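Local coordinates for protein DyP (Bjerkandera adusta, PDB 3VXJ) that probably uses hydrogen peroxide to oxidise dyes and phenolic compounds as a heme b peroxidase of the DyP family, at residues D171-P176 and Q286-F291; G188-P193 and T324-R329; G262-K265 and P269-L272; H308-K311 and Q316-G319. All blocks are in the same frame, centred on the assembly; numbering follows the deposited sequence.

Contact 1: residues D171-P176 and Q286-F291. With HEM (protoporphyrin IX containing Fe), chain B.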
# COMPACT_ATOMS: atom_id res chain seq x y z
N ASP A 171 0.95 7.57 7.61
CA ASP A 171 0.63 6.83 6.38
C ASP A 171 -0.89 6.62 6.29
O ASP A 171 -1.55 6.36 7.30
CB ASP A 171 1.36 5.48 6.39
CG ASP A 171 1.32 4.77 5.04
OD1 ASP A 171 0.95 5.39 4.02
OD2 ASP A 171 1.66 3.56 5.01
N GLY A 172 -1.44 6.74 5.09
CA GLY A 172 -2.87 6.57 4.86
C GLY A 172 -3.66 7.87 4.80
O GLY A 172 -4.84 7.92 5.18
N ILE A 173 -3.00 8.93 4.33
CA ILE A 173 -3.62 10.25 4.19
C ILE A 173 -4.35 10.37 2.85
O ILE A 173 -5.53 10.74 2.81
CB ILE A 173 -2.55 11.36 4.27
CG1 ILE A 173 -1.93 11.38 5.66
CG2 ILE A 173 -3.15 12.73 3.89
CD1 ILE A 173 -0.68 12.23 5.76
N SER A 174 -3.64 10.07 1.77
CA SER A 174 -4.15 10.31 0.42
C SER A 174 -4.69 9.06 -0.26
O SER A 174 -3.94 8.13 -0.56
CB SER A 174 -3.08 10.97 -0.45
OG SER A 174 -3.64 11.31 -1.70
N GLN A 175 -5.99 9.06 -0.54
CA GLN A 175 -6.67 7.95 -1.21
C GLN A 175 -7.61 8.53 -2.25
O GLN A 175 -8.16 9.62 -2.06
CB GLN A 175 -7.50 7.14 -0.21
CG GLN A 175 -6.78 6.65 1.05
CD GLN A 175 -5.94 5.39 0.86
OE1 GLN A 175 -5.76 4.88 -0.25
NE2 GLN A 175 -5.39 4.89 1.96
N PRO A 176 -7.84 7.80 -3.35
CA PRO A 176 -8.86 8.25 -4.29
C PRO A 176 -10.25 8.08 -3.70
O PRO A 176 -10.46 7.27 -2.80
CB PRO A 176 -8.66 7.32 -5.50
CG PRO A 176 -8.08 6.07 -4.90
CD PRO A 176 -7.23 6.52 -3.75
N GLN A 286 -8.84 18.16 5.89
CA GLN A 286 -9.43 19.16 5.00
C GLN A 286 -8.41 20.00 4.24
O GLN A 286 -8.77 20.72 3.31
CB GLN A 286 -10.38 20.06 5.79
CG GLN A 286 -11.56 19.32 6.41
CD GLN A 286 -12.59 18.89 5.39
OE1 GLN A 286 -12.72 19.50 4.32
NE2 GLN A 286 -13.35 17.85 5.72
N ARG A 287 -7.14 19.93 4.64
CA ARG A 287 -6.09 20.69 3.98
C ARG A 287 -4.84 19.89 3.64
O ARG A 287 -4.11 20.27 2.73
CB ARG A 287 -5.67 21.88 4.85
CG ARG A 287 -6.65 23.03 4.96
CD ARG A 287 -6.02 24.16 5.77
NE ARG A 287 -5.55 23.70 7.08
CZ ARG A 287 -4.40 24.06 7.65
NH1 ARG A 287 -3.55 24.89 7.04
NH2 ARG A 287 -4.08 23.57 8.84
N ASN A 288 -4.59 18.79 4.34
CA ASN A 288 -3.33 18.05 4.14
C ASN A 288 -3.20 17.36 2.78
O ASN A 288 -2.12 16.83 2.44
CB ASN A 288 -3.01 17.08 5.29
CG ASN A 288 -3.98 15.91 5.39
OD1 ASN A 288 -4.78 15.66 4.48
ND2 ASN A 288 -3.89 15.19 6.50
N ASN A 289 -4.27 17.37 1.99
CA ASN A 289 -4.20 16.84 0.63
C ASN A 289 -4.48 17.88 -0.44
O ASN A 289 -4.55 17.56 -1.63
CB ASN A 289 -5.14 15.64 0.47
CG ASN A 289 -4.48 14.50 -0.29
OD1 ASN A 289 -3.25 14.46 -0.42
ND2 ASN A 289 -5.29 13.57 -0.76
N ASN A 290 -4.62 19.14 -0.03
CA ASN A 290 -5.03 20.20 -0.94
C ASN A 290 -3.85 20.89 -1.63
O ASN A 290 -3.57 22.07 -1.41
CB ASN A 290 -5.90 21.21 -0.20
CG ASN A 290 -6.71 22.06 -1.15
OD1 ASN A 290 -6.79 21.77 -2.34
ND2 ASN A 290 -7.30 23.13 -0.63
N PHE A 291 -3.18 20.14 -2.50
CA PHE A 291 -2.02 20.61 -3.25
C PHE A 291 -1.92 19.75 -4.49
O PHE A 291 -2.45 18.62 -4.51
CB PHE A 291 -0.73 20.50 -2.42
CG PHE A 291 -0.35 19.08 -2.07
CD1 PHE A 291 0.54 18.36 -2.87
CD2 PHE A 291 -0.91 18.45 -0.97
CE1 PHE A 291 0.87 17.04 -2.56
CE2 PHE A 291 -0.58 17.13 -0.65
CZ PHE A 291 0.31 16.43 -1.45
CHA HEM B . 1.89 7.60 0.19
CHB HEM B . 5.08 5.29 3.00
CHC HEM B . 5.58 1.83 -0.35
CHD HEM B . 2.38 4.10 -3.16
C1A HEM B . 2.74 7.29 1.22
C2A HEM B . 2.95 8.11 2.40
C3A HEM B . 3.85 7.47 3.17
C4A HEM B . 4.19 6.22 2.52
CMA HEM B . 4.41 7.92 4.53
CAA HEM B . 2.31 9.49 2.64
CBA HEM B . 0.95 9.47 3.34
CGA HEM B . -0.18 8.98 2.46
O1A HEM B . -0.60 9.68 1.52
O2A HEM B . -0.70 7.87 2.75
C1B HEM B . 5.48 4.14 2.35
C2B HEM B . 6.43 3.17 2.86
C3B HEM B . 6.56 2.20 1.93
C4B HEM B . 5.70 2.54 0.82
CMB HEM B . 7.13 3.28 4.23
CAB HEM B . 7.43 0.93 1.99
CBB HEM B . 7.81 0.38 3.14
C1C HEM B . 4.79 2.17 -1.42
C2C HEM B . 4.71 1.46 -2.68
C3C HEM B . 3.83 2.09 -3.46
C4C HEM B . 3.33 3.23 -2.71
CMC HEM B . 5.51 0.18 -2.99
CAC HEM B . 3.37 1.74 -4.90
CBC HEM B . 4.22 1.24 -5.81
C1D HEM B . 1.91 5.20 -2.49
C2D HEM B . 0.83 6.03 -2.95
C3D HEM B . 0.69 7.11 -1.93
C4D HEM B . 1.69 6.84 -0.93
CMD HEM B . -0.02 5.90 -4.23
CAD HEM B . -0.33 8.26 -2.01
CBD HEM B . 0.26 9.33 -2.93
CGD HEM B . -0.68 10.48 -3.12
O1D HEM B . -0.23 11.64 -2.92
O2D HEM B . -1.87 10.26 -3.46
NA HEM B . 3.52 6.17 1.32
NB HEM B . 5.08 3.75 1.08
NC HEM B . 3.96 3.27 -1.50
ND HEM B . 2.39 5.69 -1.27
FE HEM B . 3.80 4.75 -0.12
O HOH W 1 2.29 3.80 0.78

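Contact 2: residues G188-P193 and T324-R329. With HEM (protoporphyrin IX containing Fe), chain B; 3DM (2,6-dimethoxyphenol), chain D.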
# COMPACT_ATOMS: atom_id res chain seq x y z
N GLY A 188 -8.60 18.42 -2.62
CA GLY A 188 -7.40 17.84 -3.21
C GLY A 188 -7.51 16.35 -3.49
O GLY A 188 -6.67 15.78 -4.18
N GLN A 189 -8.55 15.71 -2.95
CA GLN A 189 -8.76 14.30 -3.16
C GLN A 189 -9.23 14.04 -4.60
O GLN A 189 -10.10 14.75 -5.11
CB GLN A 189 -9.78 13.79 -2.14
CG GLN A 189 -9.94 12.31 -2.14
CD GLN A 189 -10.72 11.77 -0.95
OE1 GLN A 189 -11.53 12.46 -0.33
NE2 GLN A 189 -10.49 10.50 -0.65
N ALA A 190 -8.63 13.05 -5.25
CA ALA A 190 -9.04 12.68 -6.61
C ALA A 190 -10.37 11.95 -6.55
O ALA A 190 -10.56 11.06 -5.73
CB ALA A 190 -7.98 11.82 -7.29
N VAL A 191 -11.28 12.35 -7.43
CA VAL A 191 -12.56 11.67 -7.58
C VAL A 191 -12.48 10.93 -8.91
O VAL A 191 -12.24 11.53 -9.96
CB VAL A 191 -13.75 12.66 -7.55
CG1 VAL A 191 -15.04 11.94 -7.84
CG2 VAL A 191 -13.82 13.35 -6.19
N VAL A 192 -12.63 9.61 -8.84
CA VAL A 192 -12.47 8.75 -10.01
C VAL A 192 -13.71 7.87 -10.21
O VAL A 192 -14.43 7.60 -9.24
CB VAL A 192 -11.20 7.84 -9.89
CG1 VAL A 192 -9.94 8.69 -9.74
CG2 VAL A 192 -11.34 6.83 -8.75
N PRO A 193 -13.95 7.42 -11.46
CA PRO A 193 -15.03 6.45 -11.65
C PRO A 193 -14.71 5.15 -10.88
O PRO A 193 -13.54 4.81 -10.70
CB PRO A 193 -15.04 6.18 -13.16
CG PRO A 193 -13.92 6.90 -13.74
CD PRO A 193 -13.23 7.73 -12.70
N THR A 324 -6.55 7.22 -14.29
CA THR A 324 -6.12 5.86 -14.61
C THR A 324 -5.22 5.20 -13.59
O THR A 324 -5.29 3.98 -13.40
CB THR A 324 -5.42 5.85 -15.99
OG1 THR A 324 -6.21 6.60 -16.92
CG2 THR A 324 -5.26 4.43 -16.53
N PHE A 325 -4.38 5.99 -12.93
CA PHE A 325 -3.28 5.45 -12.13
C PHE A 325 -3.46 5.59 -10.63
O PHE A 325 -2.51 5.39 -9.87
CB PHE A 325 -1.94 6.02 -12.60
CG PHE A 325 -1.80 6.05 -14.09
CD1 PHE A 325 -1.69 4.87 -14.81
CD2 PHE A 325 -1.82 7.27 -14.77
CE1 PHE A 325 -1.59 4.89 -16.21
CE2 PHE A 325 -1.71 7.30 -16.16
CZ PHE A 325 -1.60 6.11 -16.88
N HIS A 326 -4.68 5.92 -10.20
CA HIS A 326 -5.00 5.97 -8.78
C HIS A 326 -5.29 4.58 -8.24
O HIS A 326 -5.77 3.71 -8.96
CB HIS A 326 -6.17 6.92 -8.53
CG HIS A 326 -5.85 8.35 -8.87
ND1 HIS A 326 -5.04 9.13 -8.08
CD2 HIS A 326 -6.23 9.13 -9.91
CE1 HIS A 326 -4.93 10.33 -8.63
NE2 HIS A 326 -5.63 10.35 -9.74
N ALA A 327 -4.99 4.38 -6.96
CA ALA A 327 -5.25 3.09 -6.31
C ALA A 327 -5.47 3.32 -4.82
O ALA A 327 -5.01 4.33 -4.28
CB ALA A 327 -4.07 2.15 -6.54
N MET A 328 -6.16 2.37 -4.18
CA MET A 328 -6.40 2.41 -2.73
C MET A 328 -5.30 1.66 -2.00
O MET A 328 -4.85 0.61 -2.47
CB MET A 328 -7.72 1.71 -2.40
CG MET A 328 -8.98 2.34 -2.97
SD MET A 328 -9.39 3.91 -2.19
CE MET A 328 -11.08 4.08 -2.73
N ARG A 329 -4.89 2.16 -0.84
CA ARG A 329 -3.94 1.44 -0.01
C ARG A 329 -4.51 1.13 1.36
O ARG A 329 -5.23 1.94 1.96
CB ARG A 329 -2.64 2.22 0.15
CG ARG A 329 -1.86 2.40 -1.14
CD ARG A 329 -0.77 3.46 -0.99
NE ARG A 329 -1.38 4.76 -0.69
CZ ARG A 329 -1.13 5.48 0.39
NH1 ARG A 329 -0.23 5.09 1.28
NH2 ARG A 329 -1.78 6.63 0.59
CHA HEM B . 1.89 7.60 0.19
CHB HEM B . 5.08 5.29 3.00
CHC HEM B . 5.58 1.83 -0.35
CHD HEM B . 2.38 4.10 -3.16
C1A HEM B . 2.74 7.29 1.22
C2A HEM B . 2.95 8.11 2.40
C3A HEM B . 3.85 7.47 3.17
C4A HEM B . 4.19 6.22 2.52
CMA HEM B . 4.41 7.92 4.53
CAA HEM B . 2.31 9.49 2.64
CBA HEM B . 0.95 9.47 3.34
CGA HEM B . -0.18 8.98 2.46
O1A HEM B . -0.60 9.68 1.52
O2A HEM B . -0.70 7.87 2.75
C1B HEM B . 5.48 4.14 2.35
C2B HEM B . 6.43 3.17 2.86
C3B HEM B . 6.56 2.20 1.93
C4B HEM B . 5.70 2.54 0.82
CMB HEM B . 7.13 3.28 4.23
CAB HEM B . 7.43 0.93 1.99
CBB HEM B . 7.81 0.38 3.14
C1C HEM B . 4.79 2.17 -1.42
C2C HEM B . 4.71 1.46 -2.68
C3C HEM B . 3.83 2.09 -3.46
C4C HEM B . 3.33 3.23 -2.71
CMC HEM B . 5.51 0.18 -2.99
CAC HEM B . 3.37 1.74 -4.90
CBC HEM B . 4.22 1.24 -5.81
C1D HEM B . 1.91 5.20 -2.49
C2D HEM B . 0.83 6.03 -2.95
C3D HEM B . 0.69 7.11 -1.93
C4D HEM B . 1.69 6.84 -0.93
CMD HEM B . -0.02 5.90 -4.23
CAD HEM B . -0.33 8.26 -2.01
CBD HEM B . 0.26 9.33 -2.93
CGD HEM B . -0.68 10.48 -3.12
O1D HEM B . -0.23 11.64 -2.92
O2D HEM B . -1.87 10.26 -3.46
NA HEM B . 3.52 6.17 1.32
NB HEM B . 5.08 3.75 1.08
NC HEM B . 3.96 3.27 -1.50
ND HEM B . 2.39 5.69 -1.27
FE HEM B . 3.80 4.75 -0.12
O1 3DM D . -4.48 13.36 -7.53
C1 3DM D . -4.41 14.36 -8.48
C2 3DM D . -4.11 14.07 -9.81
O2 3DM D . -3.89 12.76 -10.17
C7 3DM D . -3.23 12.52 -11.43
C3 3DM D . -4.06 15.12 -10.74
C4 3DM D . -4.26 16.44 -10.33
C5 3DM D . -4.56 16.72 -9.00
C6 3DM D . -4.63 15.68 -8.08
O3 3DM D . -4.91 15.89 -6.76
C8 3DM D . -4.82 17.26 -6.27
O HOH W 1 2.29 3.80 0.78

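Contact 3: residues G262-K265 and P269-L272. With HEM (protoporphyrin IX containing Fe), chain B; DMS (dimethyl sulfoxide), chain F.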
# COMPACT_ATOMS: atom_id res chain seq x y z
N GLY A 262 8.15 13.64 0.58
CA GLY A 262 7.21 14.67 0.14
C GLY A 262 6.22 15.11 1.21
O GLY A 262 5.36 15.96 0.95
N ARG A 263 6.33 14.53 2.41
CA ARG A 263 5.57 14.94 3.59
C ARG A 263 6.48 14.88 4.79
O ARG A 263 7.37 14.04 4.87
CB ARG A 263 4.38 14.00 3.84
CG ARG A 263 3.27 14.05 2.81
CD ARG A 263 2.11 13.20 3.28
NE ARG A 263 1.04 13.19 2.29
CZ ARG A 263 0.04 14.07 2.21
NH1 ARG A 263 -0.13 15.01 3.14
NH2 ARG A 263 -0.84 13.96 1.22
N TRP A 264 6.23 15.77 5.74
CA TRP A 264 6.79 15.65 7.08
C TRP A 264 6.19 14.43 7.79
O TRP A 264 5.14 13.90 7.39
CB TRP A 264 6.49 16.92 7.89
CG TRP A 264 7.10 18.15 7.32
CD1 TRP A 264 6.51 19.02 6.44
CD2 TRP A 264 8.41 18.66 7.58
NE1 TRP A 264 7.39 20.04 6.14
CE2 TRP A 264 8.56 19.85 6.83
CE3 TRP A 264 9.48 18.24 8.40
CZ2 TRP A 264 9.74 20.60 6.84
CZ3 TRP A 264 10.65 19.00 8.42
CH2 TRP A 264 10.76 20.18 7.65
N LYS A 265 6.84 14.01 8.87
CA LYS A 265 6.34 12.87 9.65
C LYS A 265 4.91 13.09 10.15
O LYS A 265 4.15 12.13 10.29
CB LYS A 265 7.29 12.57 10.80
CG LYS A 265 8.57 11.88 10.34
CD LYS A 265 9.57 11.73 11.47
CE LYS A 265 10.79 10.98 10.99
NZ LYS A 265 11.80 10.96 12.09
N PRO A 269 2.11 18.09 4.02
CA PRO A 269 2.80 17.95 2.74
C PRO A 269 3.79 19.09 2.53
O PRO A 269 3.48 20.26 2.81
CB PRO A 269 1.66 18.03 1.73
CG PRO A 269 0.60 18.85 2.41
CD PRO A 269 0.72 18.54 3.87
N ILE A 270 4.99 18.77 2.06
CA ILE A 270 6.02 19.79 1.90
C ILE A 270 5.67 20.84 0.82
O ILE A 270 6.12 21.98 0.90
CB ILE A 270 7.45 19.20 1.70
CG1 ILE A 270 7.62 18.54 0.32
CG2 ILE A 270 7.82 18.26 2.88
CD1 ILE A 270 9.01 17.92 0.12
N ASP A 271 4.80 20.48 -0.12
CA ASP A 271 4.36 21.46 -1.11
C ASP A 271 3.63 22.64 -0.43
O ASP A 271 3.73 23.77 -0.88
CB ASP A 271 3.46 20.81 -2.17
CG ASP A 271 3.26 21.67 -3.39
OD1 ASP A 271 4.17 22.48 -3.70
OD2 ASP A 271 2.21 21.52 -4.03
N LEU A 272 2.93 22.36 0.67
CA LEU A 272 2.28 23.41 1.47
C LEU A 272 3.14 23.96 2.62
O LEU A 272 2.99 25.12 3.01
CB LEU A 272 0.95 22.92 2.05
CG LEU A 272 -0.10 22.48 1.03
CD1 LEU A 272 -1.37 22.01 1.76
CD2 LEU A 272 -0.43 23.61 0.05
CHA HEM B . 1.89 7.60 0.19
CHB HEM B . 5.08 5.29 3.00
CHC HEM B . 5.58 1.83 -0.35
CHD HEM B . 2.38 4.10 -3.16
C1A HEM B . 2.74 7.29 1.22
C2A HEM B . 2.95 8.11 2.40
C3A HEM B . 3.85 7.47 3.17
C4A HEM B . 4.19 6.22 2.52
CMA HEM B . 4.41 7.92 4.53
CAA HEM B . 2.31 9.49 2.64
CBA HEM B . 0.95 9.47 3.34
CGA HEM B . -0.18 8.98 2.46
O1A HEM B . -0.60 9.68 1.52
O2A HEM B . -0.70 7.87 2.75
C1B HEM B . 5.48 4.14 2.35
C2B HEM B . 6.43 3.17 2.86
C3B HEM B . 6.56 2.20 1.93
C4B HEM B . 5.70 2.54 0.82
CMB HEM B . 7.13 3.28 4.23
CAB HEM B . 7.43 0.93 1.99
CBB HEM B . 7.81 0.38 3.14
C1C HEM B . 4.79 2.17 -1.42
C2C HEM B . 4.71 1.46 -2.68
C3C HEM B . 3.83 2.09 -3.46
C4C HEM B . 3.33 3.23 -2.71
CMC HEM B . 5.51 0.18 -2.99
CAC HEM B . 3.37 1.74 -4.90
CBC HEM B . 4.22 1.24 -5.81
C1D HEM B . 1.91 5.20 -2.49
C2D HEM B . 0.83 6.03 -2.95
C3D HEM B . 0.69 7.11 -1.93
C4D HEM B . 1.69 6.84 -0.93
CMD HEM B . -0.02 5.90 -4.23
CAD HEM B . -0.33 8.26 -2.01
CBD HEM B . 0.26 9.33 -2.93
CGD HEM B . -0.68 10.48 -3.12
O1D HEM B . -0.23 11.64 -2.92
O2D HEM B . -1.87 10.26 -3.46
NA HEM B . 3.52 6.17 1.32
NB HEM B . 5.08 3.75 1.08
NC HEM B . 3.96 3.27 -1.50
ND HEM B . 2.39 5.69 -1.27
FE HEM B . 3.80 4.75 -0.12
S DMS F . 15.23 10.47 10.31
O DMS F . 13.95 9.64 11.21
C1 DMS F . 14.45 11.53 9.08
C2 DMS F . 15.90 11.81 11.34
O HOH W 2 4.08 17.66 -0.95
O HOH W 1 2.29 3.80 0.78

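Contact 4: residues H308-K311 and Q316-G319. With HEM (protoporphyrin IX containing Fe), chain B.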
# COMPACT_ATOMS: atom_id res chain seq x y z
N HIS A 308 8.74 10.50 -2.73
CA HIS A 308 7.85 9.34 -2.76
C HIS A 308 6.44 9.65 -3.23
O HIS A 308 5.97 9.03 -4.18
CB HIS A 308 7.81 8.67 -1.38
CG HIS A 308 6.96 7.44 -1.32
ND1 HIS A 308 7.30 6.26 -1.95
CD2 HIS A 308 5.77 7.20 -0.70
CE1 HIS A 308 6.37 5.35 -1.73
NE2 HIS A 308 5.43 5.89 -0.96
N VAL A 309 5.76 10.59 -2.58
CA VAL A 309 4.35 10.81 -2.91
C VAL A 309 4.17 11.44 -4.28
O VAL A 309 3.15 11.20 -4.95
CB VAL A 309 3.58 11.61 -1.82
CG1 VAL A 309 3.59 10.85 -0.49
CG2 VAL A 309 4.14 13.01 -1.64
N ARG A 310 5.16 12.21 -4.72
CA ARG A 310 5.11 12.84 -6.04
C ARG A 310 5.34 11.83 -7.17
O ARG A 310 4.72 11.92 -8.23
CB ARG A 310 6.11 13.99 -6.13
CG ARG A 310 6.02 14.81 -7.40
CD ARG A 310 6.80 16.09 -7.22
NE ARG A 310 6.65 16.96 -8.38
CZ ARG A 310 7.12 18.21 -8.46
NH1 ARG A 310 7.84 18.72 -7.46
NH2 ARG A 310 6.89 18.93 -9.56
N LYS A 311 6.20 10.85 -6.92
CA LYS A 311 6.40 9.74 -7.85
C LYS A 311 5.19 8.82 -7.96
O LYS A 311 4.83 8.38 -9.05
CB LYS A 311 7.62 8.93 -7.44
CG LYS A 311 8.95 9.63 -7.73
CD LYS A 311 9.38 9.50 -9.19
CE LYS A 311 10.87 9.27 -9.30
NZ LYS A 311 11.27 8.85 -10.68
N GLN A 316 -0.38 17.33 -10.81
CA GLN A 316 -0.27 18.20 -11.99
C GLN A 316 0.99 17.96 -12.83
O GLN A 316 1.08 18.48 -13.94
CB GLN A 316 -0.40 19.68 -11.59
CG GLN A 316 -0.57 20.67 -12.76
CD GLN A 316 -1.87 20.50 -13.53
OE1 GLN A 316 -2.86 19.97 -13.00
NE2 GLN A 316 -1.88 20.95 -14.77
N ASP A 317 1.94 17.17 -12.34
CA ASP A 317 3.06 16.77 -13.22
C ASP A 317 2.54 16.03 -14.47
O ASP A 317 3.22 16.00 -15.50
CB ASP A 317 4.07 15.88 -12.50
CG ASP A 317 4.93 16.62 -11.49
OD1 ASP A 317 5.13 17.85 -11.59
OD2 ASP A 317 5.43 15.93 -10.58
N LEU A 318 1.35 15.45 -14.38
CA LEU A 318 0.74 14.77 -15.54
C LEU A 318 0.04 15.72 -16.50
O LEU A 318 -0.34 15.32 -17.61
CB LEU A 318 -0.21 13.66 -15.09
CG LEU A 318 0.40 12.50 -14.31
CD1 LEU A 318 -0.68 11.47 -14.00
CD2 LEU A 318 1.55 11.85 -15.08
N GLY A 319 -0.15 16.97 -16.08
CA GLY A 319 -0.78 17.99 -16.92
C GLY A 319 -2.23 18.29 -16.58
O GLY A 319 -2.83 19.21 -17.14
CHA HEM B . 1.89 7.60 0.19
CHB HEM B . 5.08 5.29 3.00
CHC HEM B . 5.58 1.83 -0.35
CHD HEM B . 2.38 4.10 -3.16
C1A HEM B . 2.74 7.29 1.22
C2A HEM B . 2.95 8.11 2.40
C3A HEM B . 3.85 7.47 3.17
C4A HEM B . 4.19 6.22 2.52
CMA HEM B . 4.41 7.92 4.53
CAA HEM B . 2.31 9.49 2.64
CBA HEM B . 0.95 9.47 3.34
CGA HEM B . -0.18 8.98 2.46
O1A HEM B . -0.60 9.68 1.52
O2A HEM B . -0.70 7.87 2.75
C1B HEM B . 5.48 4.14 2.35
C2B HEM B . 6.43 3.17 2.86
C3B HEM B . 6.56 2.20 1.93
C4B HEM B . 5.70 2.54 0.82
CMB HEM B . 7.13 3.28 4.23
CAB HEM B . 7.43 0.93 1.99
CBB HEM B . 7.81 0.38 3.14
C1C HEM B . 4.79 2.17 -1.42
C2C HEM B . 4.71 1.46 -2.68
C3C HEM B . 3.83 2.09 -3.46
C4C HEM B . 3.33 3.23 -2.71
CMC HEM B . 5.51 0.18 -2.99
CAC HEM B . 3.37 1.74 -4.90
CBC HEM B . 4.22 1.24 -5.81
C1D HEM B . 1.91 5.20 -2.49
C2D HEM B . 0.83 6.03 -2.95
C3D HEM B . 0.69 7.11 -1.93
C4D HEM B . 1.69 6.84 -0.93
CMD HEM B . -0.02 5.90 -4.23
CAD HEM B . -0.33 8.26 -2.01
CBD HEM B . 0.26 9.33 -2.93
CGD HEM B . -0.68 10.48 -3.12
O1D HEM B . -0.23 11.64 -2.92
O2D HEM B . -1.87 10.26 -3.46
NA HEM B . 3.52 6.17 1.32
NB HEM B . 5.08 3.75 1.08
NC HEM B . 3.96 3.27 -1.50
ND HEM B . 2.39 5.69 -1.27
FE HEM B . 3.80 4.75 -0.12
O HOH W 3 5.84 13.14 -10.58
O HOH W 1 2.29 3.80 0.78

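Contact 1: residues D171-P176 and Q286-F291
Ser174 and Asn289 mark the nearest approach of two irregular backbones, with their CA atoms 6.5 Å apart. Segment 171-176 runs past a type I beta turn that spans Arg287 to Asn290, and side chains cover the distance between them. From the turn, Asn289 ND2 donates to Ser174 OG at 3.0 Å. The bond is fairly straight, 158° at the hydrogen, and OG sits close to the plane of the amide. At the other end of that amide, OD1 takes a hydrogen bond from Arg315 NH2, which fixes its rotation. Ser174 has OG anti to the backbone N (chi1 -174°), a setting that puts the hydroxyl between Asn289 and the heme, where it donates onward to propionate oxygen O2D at 2.7 Å. One residue back, the CG2 branch of Ile173 lies across the Asn288 carboxamide, 3.4 Å from OD1, in a plain van der Waals contact; Asn288 ND2 is turned to Gly282 O. The backbone of the same loop grips the second propionate with three successive amides: Gly172 N is 2.7 Å and Ile173 N 3.0 Å from heme O2A, and Ser174 N is 3.1 Å from heme O1A. Asp171 and Gly172 close the GXXDG motif of DyP-type peroxidases, and the arrangement is the propionate end of their heme pocket.

Contact 2: residues G188-P193 and T324-R329
His326 meets both Ala190 and Val192, and all the contact between the two segments passes through its imidazole. Ala190 CB sits over one ring face, displaced toward the rim and 3.6 Å from CE1; it makes a CH-pi contact 20° off the ring normal. Val192 CG1 comes in obliquely, 3.7 Å from CD2. With CG beside the backbone N (chi1 -65°), the ring presents its edge to 2,6-dimethoxyphenol, NE2 lying 3.0 Å from methoxy oxygen O2. Asn313 ND2 is hydrogen-bonded to the same ligand, and Gly188 O lies 3.1 Å from its other methoxy oxygen, O3. Ala327 then leads into strand 328-334, which begins at Met328 and pairs with strand 353-360. Last comes Arg329, its chain bent at chi3 (-62°) to lay the guanidinium flat over heme C3D. NH2 donates in plane to heme O2A at 2.7 Å, and NH1 adds a weak bond to the same oxygen. NH1 also donates to water 1 at 2.9 Å and forms a salt bridge with Asp171. That water is 2.0 Å from the heme iron, so the segment joins a phenol pocket, lined by His326, to the distal heme site with the arginine characteristic of DyP-type peroxidases.

Contact 3: residues G262-K265 and P269-L272
Arg263 and Pro269 form a single beta bridge, CA atoms 4.2 Å apart, in the tight loop that follows helix 249-261 beside the heme. Gly262, the first residue to leave the helix, has a positive phi of 89°. Its O receives Ile270 N at 3.0 Å, a nearly straight bond (167°) whose donor stands above the carbonyl plane. Water 2 donates to the same oxygen at 2.9 Å and accepts from Asp271 N, a second link from Gly262 to the 269-272 segment. The Arg263 chain starts away from Pro269 and extends from CG to NE along a propionate arm, CD lying 3.8 Å from heme CAA. Its end swings back, and NH1 reaches 3.7 Å from Pro269 CD while bonding to Gly267 O and Asn288 O; NH2 makes a weak bond to Asn289 OD1. A leucine here would probably leave the carbonyls of Gly267 and Asn288 without their common donor and the loop freer to move off the propionate. Next along the chain, the indole of Trp264 is held by NE1 on Ala273 O. Ile270 crosses it at about a right angle and sets CG2 over the five-membered ring, 28° off its normal and 3.7 Å from NE1.

Contact 4: residues H308-K311 and Q316-G319
Arg310 and Asp317 meet side-on, guanidinium edge to carboxylate edge, with the two planes only 14° apart. Each oxygen uses its syn lone pair: NE donates to OD2 at 2.7 Å, almost perfectly straight at 175°, and NH2 donates to OD1 at 2.9 Å. Both acceptors lie in the guanidinium plane, so this is a two-bond salt bridge with little freedom to twist. Arg310 gets there by setting CG anti to the backbone N (chi1 -173°) and keeping the chain stretched out to NE, and the side chain of Asp317 stands across its end at about a right angle. Water 3 adds a second link, donating to Asp317 OD2 at 2.8 Å and to Arg310 O at 2.9 Å. Asp317 OD1 is shared with Lys384 NZ, and two cations around one buried carboxylate are likely to keep it ionised; Arg310 NH2 bonds to Thr296 O as well. A methionine in place of Arg310 would probably cost the Asp317 carboxylate both in-plane bonds, leaving Lys384 to balance its charge and the group freer to turn. Two residues before Arg310, His308 NE2 binds the heme iron at 2.2 Å, while its ND1 is hydrogen-bonded to Glu391. The salt bridge thus ties short helix 308-312, joined by backbone bonds to the end of helix 249-261, to the 3-10 turn at 316-318 on the way to strand 328-334.

All four contacts surround one heme. Contact 4 supplies the iron's axial histidine, and contact 2 reaches the water on the other side of the metal. Contacts 1 and 2, centred 11 Å apart, are stitched together by Ser174 O on Arg329 NH2 and Gln175 O on Gln189 NE2, both 2.9 Å. Contact 3, nested within the chain loop that contact 1 closes, meets its turn through Arg263, and Phe291 CE2 lies 3.4 Å from Pro269 CB. Contacts 3 and 4 touch lightly, Gly262 CA lying 3.9 Å from Val309 CG2. The 2,6-dimethoxyphenol pocket draws on Phe291 from contact 1, Gly188, Ala190 and His326 from contact 2, and Leu318 from contact 4.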